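Putative dioxygenase (1H-3-hydroxy-4-oxoquinaldine 2,4-dioxygenase) (Mycobacteroides abscessus subsp. abscessus, PDB 6RA3) cleaves the quinolone ring of the Pseudomonas quinolone signal PQS with dioxygen, releasing N-octanoylanthranilate and carbon monoxide, on an alpha/beta-hydrolase fold. Local coordinates at residues A[209-214]-A[260-265]; A[227-230]-A[234-237]; A[2-5]-A[10-13]; A[55-60]-A[67-72]; A[125-130]-A[189-194]. All blocks are in the same frame, centred on the assembly; numbering follows the deposited sequence.

Contacts 1, 2 and 3 reach the central mixed sheet. Contact 3 pairs its first two strands at one outer edge, and contact 2 lies at the other, about 36 Å away between centres. Contact 4 touches contact 3 where Ala13 O meets Cys55 N, beyond strand 51-54. Contact 1 lies on strand 209-214 and contact 2 on its neighbour 236-240, centres 12 Å apart, contact 2 being nested in the loop that contact 1 closes. Along the chain the order is 3, 4, 5, then 1 enclosing 2. Contact 5 lies closest to the active-site region, Tyr191 packing beside the substrate-binding His97; it meets contact 4 through Ala190 and Ile71.

Contact 1: residues A[209-214]-A[260-265]; sequences AIRHVF and AIDLLA
Strand 209-214 and helix segment 260-265 run nearly antiparallel, their axes 9.7 Å apart at an angle of 162°, with Arg211 and Leu263 facing each other at the point where the backbones come nearest. Arg211 and Leu263 carry most of the contact. The arginine CG stands anti to the backbone N (chi1 179°), which sends the chain out from the strand toward the helix, and a bend at chi3 then turns the guanidinium across the side chain of Asp262. NH1 and NH2 both grip a single carboxylate oxygen in an end-on salt bridge: Arg211 NH1 lies 2.8 Å from Asp262 OD2, on its anti side, and Arg211 NH2 lies 3.1 Å from Asp262 OD2, nearly in line with the C-O bond. The oxygen sits in the guanidinium plane; the carboxylate as a whole is turned 48° from it. The helix, 253-266, is the last of this alpha/beta-hydrolase fold and packs against strand 209-214 of the central sheet; Leu263 also reaches Met118 on the adjacent strand 116-120. Leu263 slides past the arginine in the opposite direction. Its CB stands 4.1 Å above the guanidinium plane, over the centre of one face, while Leu263 CD2 touches the aliphatic root of the arginine at Arg211 CB, 4.1 Å away. Two residues earlier on the strand, Leu263 CD1 meets Ala209 CB at 4.2 Å. Arg211 NH1 also meets Glu259, and Arg211 NE bonds to Ser237 OG, which probably fixes the group's rotation.

Contact 2: residues A[227-230]-A[234-237]; sequences DDFA and PWFS
Phe229 drives the edge of its ring into the face of Phe236, although only a few residues separate the two in sequence. The ring centroids are 5.0 Å apart and the planes stand at 82°, a T-shaped pair. The leading atom is Phe229 CD2, which lies 3.5 Å above the Phe236 plane, displaced toward the rim on the CG side, so that CG and CD1 of Phe236 take the closest approach. In Phe236 the CG lies anti to the backbone N (chi1 -177°), which turns the ring back toward helix 221-232. Trp235 joins from the far end of its indole, its CH2 being 3.7 Å from Phe229 CE2. Next along the helix, Ala230 CB rests 4.0 Å from Phe236 CD2, adding a methyl to this aromatic cluster. Met201 of helix 197-202 packs on both Trp235 and Phe236, while Phe236 also reaches His212. The cluster fastens the end of helix 221-232 to the start of edge strand 236-240, closing the last part of the beta-alpha-beta crossover from strand 209-214 in this alpha/beta-hydrolase fold.

Contact 3: residues A[2-5]-A[10-13]; sequences ITTK and VQIA
Thr4 and Gln11 meet because of how each is turned: Thr4 places OG1 between its backbone N and carbonyl carbon (chi1 62°), leaving CG2 beside the N, while Gln11 sets CG anti to its N (chi1 -172°) and continues extended. The glutamine chain therefore lies against the threonine, Gln11 CG being 3.8 Å from Thr4 CB, with its amide carbon beside Thr4 CG2. The contact belongs to the beta hairpin of strands 3-7 and 10-17, which opens the chain and supplies the first two strands of the central sheet. The pairing is antiparallel, and the short strand segments lie at 148°. Lys5 and Ile12 form the hydrogen-bonded pair: Lys5 N donates to Ile12 O at 3.1 Å, tilted from the carbonyl plane, and Ile12 N returns a shorter, straighter bond to Lys5 O at 2.8 Å. Thr4 and Ala13 make the neighbouring non-hydrogen-bonded pair, where CA-H groups point at carbonyls instead, Thr4 CA approaching Ile12 O and Ala13 CA approaching Thr3 O. Side chains alternate accordingly, Thr4 and Ala13 on one face, Lys5 and Ile12 on the other. The Lys5 chain leads away from Ile12 and its NZ bonds to Arg63 O of the second subunit; backbone bonds from Thr4 cross to that subunit as well, so this edge strand takes part in the assembly. Within the chain, Thr3 OG1 is bonded to Phe14 O. At the N-terminal end the methyls of Ile2 and Ala13 close the contact, Ile2 CG2 standing 4.1 Å from Ala13 CB.

Contact 4: residues A[55-60]-A[67-72]; sequences CWRGHG and GDFGID
One face of the Phe69 ring is covered by the aliphatic part of Arg57, its edge meets both the His59 ring and Gly67 O, and the ring of Trp31 also meets it. Arg57 CG sits over the centre, 3.5 Å from the ring centroid and 5° off the normal, a CH-pi contact, while Arg57 CD lies 3.5 Å from Phe69 CG as the chain slides on. The guanidinium passes beyond, toward Phe69 CB, its plane 43° from that of the ring. His59 comes edge to edge, its CE1 being 4.2 Å from Phe69 CZ, and Trp56 CD1 lies over a face of the imidazole. Within the type II turn 56-59, His59 ND1 donates a nearly straight bond to Arg57 O, at 2.9 Å; this bond, with that of His59 NE2 to Ala32 N, probably fixes the imidazole's rotation. A water joins the two segments: Arg57 NH1 gives to it at 2.8 Å, and it gives to Gly67 O at 2.6 Å. Arg57 NH2 forms a salt bridge with Asp77 of helix 71-84, which follows this loop in the alpha/beta-hydrolase fold. The charge is probably met by Asp77 and water, so the ring sees mainly the CH groups.

Contact 5: residues A[125-130]-A[189-194]; sequences TPAPRE and EAYRTW
Ala127 presses its methyl against the root of the Tyr191 side chain, and this is the close-packed part of the contact: Ala127 CB is 3.7 Å from Tyr191 CG and equally near Tyr191 CB. The tyrosine CG stands beside its backbone N, anti to the carbonyl carbon (chi1 -77°), which carries the ring from helix 177-194 along the strand-to-helix loop 125-128. Ring carbons continue the packing there. Tyr191 CD2 lies 3.5 Å from Ala127 N, approached obliquely, and Tyr191 CE2 lies 3.5 Å from Thr125 O, which is set at the ring edge near its plane. At its far end Tyr191 OH is hydrogen-bonded to Ile123 O, and Trp100 meets the ring edge-to-face. The other side is wetter and looser. A water bridges the backbones, accepting from Ala127 N at 2.9 Å and donating to Tyr191 O at 3.2 Å, so the two segments are polar-linked only through solvent. Pro126 is exposed and barely touches the helix, while Thr125 OG1 donates to Pro126 O, with the hydroxyl above that carbonyl's plane. The tyrosine side chain is about 3 Å from that of the substrate-binding His97, and about 8 Å from that of His246, the proton donor/acceptor, both measured between nearest atoms. A ring held by a hydroxyl bond at its tip and by carbon packing at its base has little freedom to turn, and it probably helps shape the wall around His97.

Contact 1: residues A[209-214]-A[260-265]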
# COMPACT_ATOMS: atom_id res chain seq x y z
N ALA A 209 -14.40 28.50 -15.74
CA ALA A 209 -14.66 29.06 -14.42
C ALA A 209 -13.53 28.72 -13.47
O ALA A 209 -13.17 27.54 -13.31
CB ALA A 209 -15.98 28.54 -13.88
N ILE A 210 -12.97 29.72 -12.82
CA ILE A 210 -11.86 29.52 -11.91
C ILE A 210 -12.23 30.08 -10.56
O ILE A 210 -12.80 31.17 -10.47
CB ILE A 210 -10.57 30.16 -12.46
CG1 ILE A 210 -10.18 29.49 -13.78
CG2 ILE A 210 -9.48 30.09 -11.44
CD1 ILE A 210 -9.16 30.26 -14.60
N ARG A 211 -11.90 29.35 -9.50
CA ARG A 211 -12.15 29.80 -8.14
C ARG A 211 -10.89 29.60 -7.32
O ARG A 211 -10.35 28.49 -7.24
CB ARG A 211 -13.32 29.06 -7.47
CG ARG A 211 -13.57 29.54 -6.01
CD ARG A 211 -14.97 29.22 -5.43
NE ARG A 211 -16.06 29.37 -6.40
CZ ARG A 211 -17.32 28.97 -6.21
NH1 ARG A 211 -17.69 28.39 -5.06
NH2 ARG A 211 -18.22 29.16 -7.16
N HIS A 212 -10.42 30.68 -6.69
CA HIS A 212 -9.34 30.61 -5.73
C HIS A 212 -9.92 30.67 -4.33
O HIS A 212 -10.73 31.55 -4.02
CB HIS A 212 -8.33 31.75 -5.95
CG HIS A 212 -7.16 31.71 -5.02
ND1 HIS A 212 -6.48 32.84 -4.65
CD2 HIS A 212 -6.55 30.68 -4.40
CE1 HIS A 212 -5.49 32.52 -3.82
NE2 HIS A 212 -5.52 31.21 -3.65
N VAL A 213 -9.56 29.69 -3.51
CA VAL A 213 -9.95 29.61 -2.11
C VAL A 213 -8.66 29.60 -1.31
O VAL A 213 -7.72 28.87 -1.64
CB VAL A 213 -10.77 28.33 -1.83
CG1 VAL A 213 -11.10 28.25 -0.38
CG2 VAL A 213 -12.03 28.31 -2.66
N PHE A 214 -8.62 30.40 -0.25
CA PHE A 214 -7.37 30.62 0.46
C PHE A 214 -7.67 31.10 1.86
O PHE A 214 -8.78 31.51 2.17
CB PHE A 214 -6.49 31.63 -0.29
CG PHE A 214 -7.17 32.96 -0.53
CD1 PHE A 214 -7.78 33.23 -1.75
CD2 PHE A 214 -7.19 33.93 0.46
CE1 PHE A 214 -8.39 34.46 -1.99
CE2 PHE A 214 -7.81 35.16 0.24
CZ PHE A 214 -8.41 35.43 -0.99
N ALA A 260 -15.89 23.18 -3.87
CA ALA A 260 -15.71 22.49 -5.14
C ALA A 260 -17.04 22.01 -5.71
O ALA A 260 -17.28 22.07 -6.91
CB ALA A 260 -14.75 21.31 -4.97
N ILE A 261 -17.89 21.45 -4.86
CA ILE A 261 -19.18 20.96 -5.34
C ILE A 261 -20.00 22.13 -5.88
O ILE A 261 -20.52 22.08 -7.01
CB ILE A 261 -19.89 20.17 -4.22
CG1 ILE A 261 -19.16 18.83 -4.00
CG2 ILE A 261 -21.34 19.92 -4.56
CD1 ILE A 261 -19.17 18.34 -2.57
N ASP A 262 -20.05 23.23 -5.13
CA ASP A 262 -20.72 24.45 -5.60
C ASP A 262 -20.14 24.93 -6.94
O ASP A 262 -20.89 25.24 -7.87
CB ASP A 262 -20.59 25.53 -4.54
CG ASP A 262 -21.17 26.85 -5.01
OD1 ASP A 262 -22.41 27.01 -4.92
OD2 ASP A 262 -20.40 27.72 -5.49
N LEU A 263 -18.81 25.04 -7.03
CA LEU A 263 -18.18 25.44 -8.28
C LEU A 263 -18.61 24.56 -9.44
O LEU A 263 -18.93 25.06 -10.54
CB LEU A 263 -16.65 25.39 -8.11
CG LEU A 263 -15.79 25.63 -9.37
CD1 LEU A 263 -16.04 27.03 -9.91
CD2 LEU A 263 -14.29 25.45 -9.05
N LEU A 264 -18.61 23.24 -9.22
CA LEU A 264 -19.01 22.31 -10.27
C LEU A 264 -20.46 22.54 -10.66
O LEU A 264 -20.80 22.63 -11.85
CB LEU A 264 -18.80 20.87 -9.77
CG LEU A 264 -19.08 19.73 -10.76
CD1 LEU A 264 -18.13 18.55 -10.51
CD2 LEU A 264 -20.51 19.26 -10.63
N ALA A 265 -21.33 22.68 -9.66
CA ALA A 265 -22.75 22.87 -9.92
C ALA A 265 -22.98 24.06 -10.83
O ALA A 265 -23.71 23.97 -11.83
CB ALA A 265 -23.50 23.03 -8.60

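Contact 2: residues A[227-230]-A[234-237]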
# COMPACT_ATOMS: atom_id res chain seq x y z
N ASP A 227 -11.30 40.96 -5.67
CA ASP A 227 -12.47 41.75 -6.05
C ASP A 227 -12.25 42.41 -7.40
O ASP A 227 -13.08 42.31 -8.31
CB ASP A 227 -12.75 42.84 -5.01
CG ASP A 227 -13.13 42.27 -3.67
OD1 ASP A 227 -13.79 41.21 -3.68
OD2 ASP A 227 -12.79 42.86 -2.62
N ASP A 228 -11.12 43.10 -7.51
CA ASP A 228 -10.71 43.76 -8.74
C ASP A 228 -10.64 42.77 -9.89
O ASP A 228 -11.17 43.03 -10.98
CB ASP A 228 -9.34 44.42 -8.49
CG ASP A 228 -8.95 45.41 -9.55
OD1 ASP A 228 -9.04 45.09 -10.76
OD2 ASP A 228 -8.52 46.52 -9.14
N PHE A 229 -9.98 41.63 -9.67
CA PHE A 229 -9.91 40.62 -10.71
C PHE A 229 -11.30 40.04 -10.99
O PHE A 229 -11.68 39.85 -12.15
CB PHE A 229 -8.91 39.53 -10.30
CG PHE A 229 -8.38 38.74 -11.45
CD1 PHE A 229 -7.36 39.25 -12.25
CD2 PHE A 229 -8.90 37.49 -11.75
CE1 PHE A 229 -6.88 38.53 -13.33
CE2 PHE A 229 -8.43 36.77 -12.82
CZ PHE A 229 -7.41 37.29 -13.62
N ALA A 230 -12.08 39.79 -9.93
CA ALA A 230 -13.40 39.21 -10.10
C ALA A 230 -14.36 40.17 -10.80
O ALA A 230 -15.23 39.72 -11.57
CB ALA A 230 -13.97 38.79 -8.74
N PRO A 234 -15.95 37.78 -15.40
CA PRO A 234 -17.07 36.99 -14.86
C PRO A 234 -16.67 35.57 -14.45
O PRO A 234 -17.22 35.05 -13.48
CB PRO A 234 -18.08 36.97 -16.01
CG PRO A 234 -17.79 38.23 -16.78
CD PRO A 234 -16.29 38.37 -16.71
N TRP A 235 -15.72 34.94 -15.16
CA TRP A 235 -15.40 33.54 -14.91
C TRP A 235 -14.61 33.31 -13.63
O TRP A 235 -14.42 32.16 -13.24
CB TRP A 235 -14.62 32.94 -16.09
CG TRP A 235 -13.58 33.83 -16.68
CD1 TRP A 235 -13.70 34.58 -17.81
CD2 TRP A 235 -12.26 34.05 -16.18
NE1 TRP A 235 -12.53 35.26 -18.05
CE2 TRP A 235 -11.63 34.95 -17.06
CE3 TRP A 235 -11.54 33.58 -15.07
CZ2 TRP A 235 -10.31 35.39 -16.87
CZ3 TRP A 235 -10.23 34.02 -14.88
CH2 TRP A 235 -9.64 34.91 -15.77
N PHE A 236 -14.14 34.36 -12.97
CA PHE A 236 -13.33 34.23 -11.78
C PHE A 236 -14.18 34.51 -10.56
O PHE A 236 -15.01 35.43 -10.55
CB PHE A 236 -12.12 35.18 -11.81
CG PHE A 236 -11.21 35.04 -10.62
CD1 PHE A 236 -10.13 34.15 -10.65
CD2 PHE A 236 -11.41 35.78 -9.47
CE1 PHE A 236 -9.26 34.04 -9.54
CE2 PHE A 236 -10.56 35.67 -8.36
CZ PHE A 236 -9.49 34.79 -8.39
N SER A 237 -13.97 33.71 -9.52
CA SER A 237 -14.55 33.91 -8.21
C SER A 237 -13.52 33.47 -7.20
O SER A 237 -12.50 32.88 -7.56
CB SER A 237 -15.85 33.11 -8.00
OG SER A 237 -15.61 31.72 -8.17

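Contact 3: residues A[2-5]-A[10-13]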
# COMPACT_ATOMS: atom_id res chain seq x y z
N ILE A 2 -3.55 2.26 -3.56
CA ILE A 2 -2.85 3.13 -4.51
C ILE A 2 -2.42 2.36 -5.75
O ILE A 2 -1.65 1.40 -5.65
CB ILE A 2 -1.61 3.79 -3.87
CG1 ILE A 2 -1.98 4.46 -2.54
CG2 ILE A 2 -1.00 4.79 -4.83
CD1 ILE A 2 -3.13 5.40 -2.62
N THR A 3 -2.82 2.84 -6.91
CA THR A 3 -2.49 2.24 -8.18
C THR A 3 -1.55 3.16 -8.94
O THR A 3 -1.44 4.35 -8.64
CB THR A 3 -3.77 2.01 -8.97
OG1 THR A 3 -4.58 3.16 -8.81
CG2 THR A 3 -4.54 0.81 -8.47
N THR A 4 -0.89 2.61 -9.95
CA THR A 4 -0.00 3.36 -10.81
C THR A 4 -0.25 3.02 -12.26
O THR A 4 -0.65 1.90 -12.60
CB THR A 4 1.48 3.05 -10.53
OG1 THR A 4 1.73 1.66 -10.80
CG2 THR A 4 1.82 3.39 -9.13
N LYS A 5 0.06 3.99 -13.11
CA LYS A 5 0.22 3.76 -14.53
C LYS A 5 1.49 4.48 -14.99
O LYS A 5 1.88 5.51 -14.43
CB LYS A 5 -0.94 4.30 -15.41
CG LYS A 5 -2.18 3.49 -15.46
CD LYS A 5 -3.29 4.23 -16.23
CE LYS A 5 -4.55 3.35 -16.34
NZ LYS A 5 -4.34 2.19 -17.27
N VAL A 10 6.84 7.76 -17.46
CA VAL A 10 7.11 7.88 -16.04
C VAL A 10 5.94 7.28 -15.24
O VAL A 10 4.84 7.06 -15.76
CB VAL A 10 7.40 9.33 -15.58
CG1 VAL A 10 8.49 9.92 -16.42
CG2 VAL A 10 6.12 10.24 -15.60
N GLN A 11 6.20 7.03 -13.96
CA GLN A 11 5.23 6.36 -13.09
C GLN A 11 4.38 7.37 -12.34
O GLN A 11 4.89 8.15 -11.53
CB GLN A 11 5.91 5.43 -12.08
CG GLN A 11 4.85 4.59 -11.32
CD GLN A 11 5.38 3.39 -10.60
OE1 GLN A 11 5.38 2.27 -11.12
NE2 GLN A 11 5.80 3.61 -9.39
N ILE A 12 3.08 7.33 -12.60
CA ILE A 12 2.09 8.24 -12.00
C ILE A 12 1.22 7.43 -11.05
O ILE A 12 0.41 6.61 -11.50
CB ILE A 12 1.23 8.91 -13.09
CG1 ILE A 12 2.13 9.62 -14.11
CG2 ILE A 12 0.20 9.87 -12.46
CD1 ILE A 12 3.02 10.74 -13.49
N ALA A 13 1.32 7.71 -9.77
CA ALA A 13 0.45 7.12 -8.78
C ALA A 13 -0.86 7.89 -8.70
O ALA A 13 -0.91 9.11 -8.86
CB ALA A 13 1.09 7.13 -7.41

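Contact 4: residues A[55-60]-A[67-72]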
# COMPACT_ATOMS: atom_id res chain seq x y z
N CYS A 55 -0.95 11.94 -8.23
CA CYS A 55 0.38 12.26 -7.73
C CYS A 55 1.23 12.77 -8.89
O CYS A 55 1.07 12.32 -10.02
CB CYS A 55 1.05 11.02 -7.12
SG CYS A 55 0.37 10.41 -5.57
N TRP A 56 2.11 13.73 -8.61
CA TRP A 56 3.11 14.13 -9.59
C TRP A 56 4.14 13.01 -9.80
O TRP A 56 4.36 12.16 -8.94
CB TRP A 56 3.84 15.40 -9.13
CG TRP A 56 2.94 16.51 -8.73
CD1 TRP A 56 2.89 17.13 -7.51
CD2 TRP A 56 1.95 17.14 -9.55
NE1 TRP A 56 1.94 18.11 -7.53
CE2 TRP A 56 1.34 18.13 -8.77
CE3 TRP A 56 1.53 16.96 -10.88
CZ2 TRP A 56 0.32 18.95 -9.26
CZ3 TRP A 56 0.51 17.76 -11.36
CH2 TRP A 56 -0.06 18.76 -10.56
N ARG A 57 4.75 13.02 -10.98
CA ARG A 57 5.91 12.17 -11.23
C ARG A 57 6.94 12.37 -10.13
O ARG A 57 7.08 13.46 -9.57
CB ARG A 57 6.49 12.43 -12.63
CG ARG A 57 7.29 13.72 -12.82
CD ARG A 57 7.97 13.75 -14.18
NE ARG A 57 7.08 13.58 -15.32
CZ ARG A 57 7.49 13.55 -16.57
NH1 ARG A 57 8.79 13.65 -16.85
NH2 ARG A 57 6.63 13.41 -17.56
N GLY A 58 7.60 11.28 -9.73
CA GLY A 58 8.54 11.33 -8.64
C GLY A 58 7.95 11.48 -7.25
O GLY A 58 8.71 11.53 -6.27
N HIS A 59 6.62 11.56 -7.12
CA HIS A 59 5.96 11.74 -5.84
C HIS A 59 5.21 10.50 -5.36
O HIS A 59 4.68 10.50 -4.24
CB HIS A 59 4.96 12.91 -5.90
CG HIS A 59 5.60 14.26 -5.95
ND1 HIS A 59 6.33 14.70 -7.04
CD2 HIS A 59 5.65 15.26 -5.04
CE1 HIS A 59 6.77 15.92 -6.80
NE2 HIS A 59 6.37 16.28 -5.60
N GLY A 60 5.14 9.47 -6.18
CA GLY A 60 4.44 8.25 -5.82
C GLY A 60 5.23 7.43 -4.82
O GLY A 60 6.20 7.91 -4.22
N GLY A 67 14.15 12.20 -13.88
CA GLY A 67 14.61 13.27 -14.73
C GLY A 67 13.91 14.58 -14.42
O GLY A 67 12.75 14.61 -13.98
N ASP A 68 14.62 15.67 -14.68
CA ASP A 68 14.14 17.00 -14.36
C ASP A 68 12.84 17.30 -15.10
O ASP A 68 12.64 16.89 -16.24
CB ASP A 68 15.20 18.04 -14.71
CG ASP A 68 15.06 19.32 -13.91
OD1 ASP A 68 14.49 19.28 -12.80
OD2 ASP A 68 15.52 20.36 -14.41
N PHE A 69 11.97 18.04 -14.45
CA PHE A 69 10.64 18.28 -14.99
C PHE A 69 10.07 19.52 -14.32
O PHE A 69 10.53 19.94 -13.25
CB PHE A 69 9.72 17.06 -14.76
CG PHE A 69 9.29 16.87 -13.30
CD1 PHE A 69 10.04 16.08 -12.44
CD2 PHE A 69 8.13 17.47 -12.82
CE1 PHE A 69 9.66 15.91 -11.10
CE2 PHE A 69 7.74 17.32 -11.49
CZ PHE A 69 8.50 16.53 -10.63
N GLY A 70 9.04 20.07 -14.92
CA GLY A 70 8.26 21.14 -14.30
C GLY A 70 6.82 21.11 -14.74
O GLY A 70 6.23 20.03 -14.92
N ILE A 71 6.24 22.29 -14.96
CA ILE A 71 4.78 22.40 -15.08
C ILE A 71 4.29 21.74 -16.37
O ILE A 71 3.24 21.07 -16.37
CB ILE A 71 4.35 23.87 -14.94
CG1 ILE A 71 4.65 24.33 -13.51
CG2 ILE A 71 2.88 24.05 -15.19
CD1 ILE A 71 4.76 25.83 -13.34
N ASP A 72 5.02 21.89 -17.48
CA ASP A 72 4.61 21.22 -18.72
C ASP A 72 4.44 19.71 -18.53
O ASP A 72 3.49 19.11 -19.07
CB ASP A 72 5.64 21.49 -19.82
CG ASP A 72 5.58 22.93 -20.34
OD1 ASP A 72 4.50 23.55 -20.21
OD2 ASP A 72 6.60 23.42 -20.88
O HOH W 1 11.10 13.10 -15.31

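Contact 5: residues A[125-130]-A[189-194]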
# COMPACT_ATOMS: atom_id res chain seq x y z
N THR A 125 -0.40 37.64 -6.25
CA THR A 125 0.50 38.75 -6.57
C THR A 125 1.72 38.24 -7.33
O THR A 125 1.93 37.04 -7.47
CB THR A 125 0.95 39.44 -5.28
OG1 THR A 125 1.64 38.49 -4.44
CG2 THR A 125 -0.22 40.00 -4.50
N PRO A 126 2.57 39.15 -7.84
CA PRO A 126 3.93 38.74 -8.21
C PRO A 126 4.69 38.23 -6.99
O PRO A 126 4.38 38.56 -5.84
CB PRO A 126 4.55 40.02 -8.78
CG PRO A 126 3.38 40.80 -9.32
CD PRO A 126 2.25 40.51 -8.35
N ALA A 127 5.68 37.39 -7.26
CA ALA A 127 6.41 36.74 -6.18
C ALA A 127 7.03 37.76 -5.24
O ALA A 127 7.93 38.52 -5.65
CB ALA A 127 7.49 35.82 -6.75
N PRO A 128 6.62 37.82 -3.97
CA PRO A 128 7.36 38.63 -3.01
C PRO A 128 8.83 38.23 -2.99
O PRO A 128 9.19 37.09 -3.26
CB PRO A 128 6.68 38.31 -1.67
CG PRO A 128 5.29 37.88 -2.06
CD PRO A 128 5.44 37.18 -3.37
N ARG A 129 9.69 39.20 -2.65
CA ARG A 129 11.12 38.92 -2.69
C ARG A 129 11.55 38.01 -1.55
O ARG A 129 12.60 37.37 -1.65
CB ARG A 129 11.93 40.21 -2.66
CG ARG A 129 11.65 41.15 -3.82
CD ARG A 129 11.96 40.50 -5.15
NE ARG A 129 13.35 40.06 -5.24
CZ ARG A 129 13.81 39.24 -6.19
NH1 ARG A 129 12.98 38.76 -7.12
NH2 ARG A 129 15.09 38.88 -6.19
N GLU A 130 10.79 37.97 -0.46
CA GLU A 130 11.07 37.00 0.59
C GLU A 130 10.84 35.58 0.09
O GLU A 130 11.65 34.68 0.34
CB GLU A 130 10.20 37.28 1.82
CG GLU A 130 10.97 37.43 3.11
CD GLU A 130 10.08 37.23 4.33
OE1 GLU A 130 9.21 36.34 4.27
OE2 GLU A 130 10.26 37.96 5.34
N GLU A 189 10.62 30.06 -11.55
CA GLU A 189 10.51 30.32 -12.99
C GLU A 189 9.09 30.70 -13.39
O GLU A 189 8.89 31.51 -14.30
CB GLU A 189 10.98 29.11 -13.78
CG GLU A 189 10.89 29.26 -15.31
CD GLU A 189 10.90 27.92 -16.03
OE1 GLU A 189 11.22 26.89 -15.38
OE2 GLU A 189 10.61 27.88 -17.25
N ALA A 190 8.08 30.09 -12.75
CA ALA A 190 6.70 30.37 -13.11
C ALA A 190 6.37 31.85 -12.86
O ALA A 190 5.76 32.51 -13.70
CB ALA A 190 5.76 29.46 -12.32
N TYR A 191 6.81 32.40 -11.73
CA TYR A 191 6.56 33.81 -11.45
C TYR A 191 7.40 34.73 -12.33
O TYR A 191 6.96 35.86 -12.63
CB TYR A 191 6.81 34.12 -9.99
CG TYR A 191 5.71 33.65 -9.09
CD1 TYR A 191 5.77 32.40 -8.48
CD2 TYR A 191 4.60 34.46 -8.83
CE1 TYR A 191 4.75 31.96 -7.65
CE2 TYR A 191 3.57 34.02 -8.00
CZ TYR A 191 3.66 32.76 -7.41
OH TYR A 191 2.67 32.30 -6.57
N ARG A 192 8.59 34.29 -12.76
CA ARG A 192 9.39 35.10 -13.68
C ARG A 192 8.81 35.11 -15.08
O ARG A 192 8.98 36.09 -15.82
CB ARG A 192 10.83 34.57 -13.77
CG ARG A 192 11.66 34.75 -12.53
CD ARG A 192 13.14 34.54 -12.84
NE ARG A 192 13.37 33.73 -14.03
CZ ARG A 192 13.67 32.43 -14.04
NH1 ARG A 192 13.78 31.76 -12.90
NH2 ARG A 192 13.86 31.81 -15.20
N THR A 193 8.16 34.03 -15.50
CA THR A 193 7.62 33.93 -16.84
C THR A 193 6.33 34.72 -16.98
O THR A 193 6.18 35.55 -17.89
CB THR A 193 7.35 32.45 -17.17
OG1 THR A 193 8.55 31.71 -16.95
CG2 THR A 193 6.85 32.27 -18.63
N TRP A 194 5.39 34.48 -16.07
CA TRP A 194 4.02 34.98 -16.17
C TRP A 194 3.80 36.26 -15.39
O TRP A 194 2.83 36.97 -15.66
CB TRP A 194 3.04 33.92 -15.64
CG TRP A 194 3.00 32.74 -16.49
CD1 TRP A 194 3.55 31.52 -16.23
CD2 TRP A 194 2.40 32.64 -17.79
NE1 TRP A 194 3.33 30.68 -17.28
CE2 TRP A 194 2.62 31.33 -18.25
CE3 TRP A 194 1.67 33.53 -18.59
CZ2 TRP A 194 2.15 30.88 -19.49
CZ3 TRP A 194 1.21 33.08 -19.84
CH2 TRP A 194 1.45 31.76 -20.27
O HOH W 2 6.58 37.57 -9.98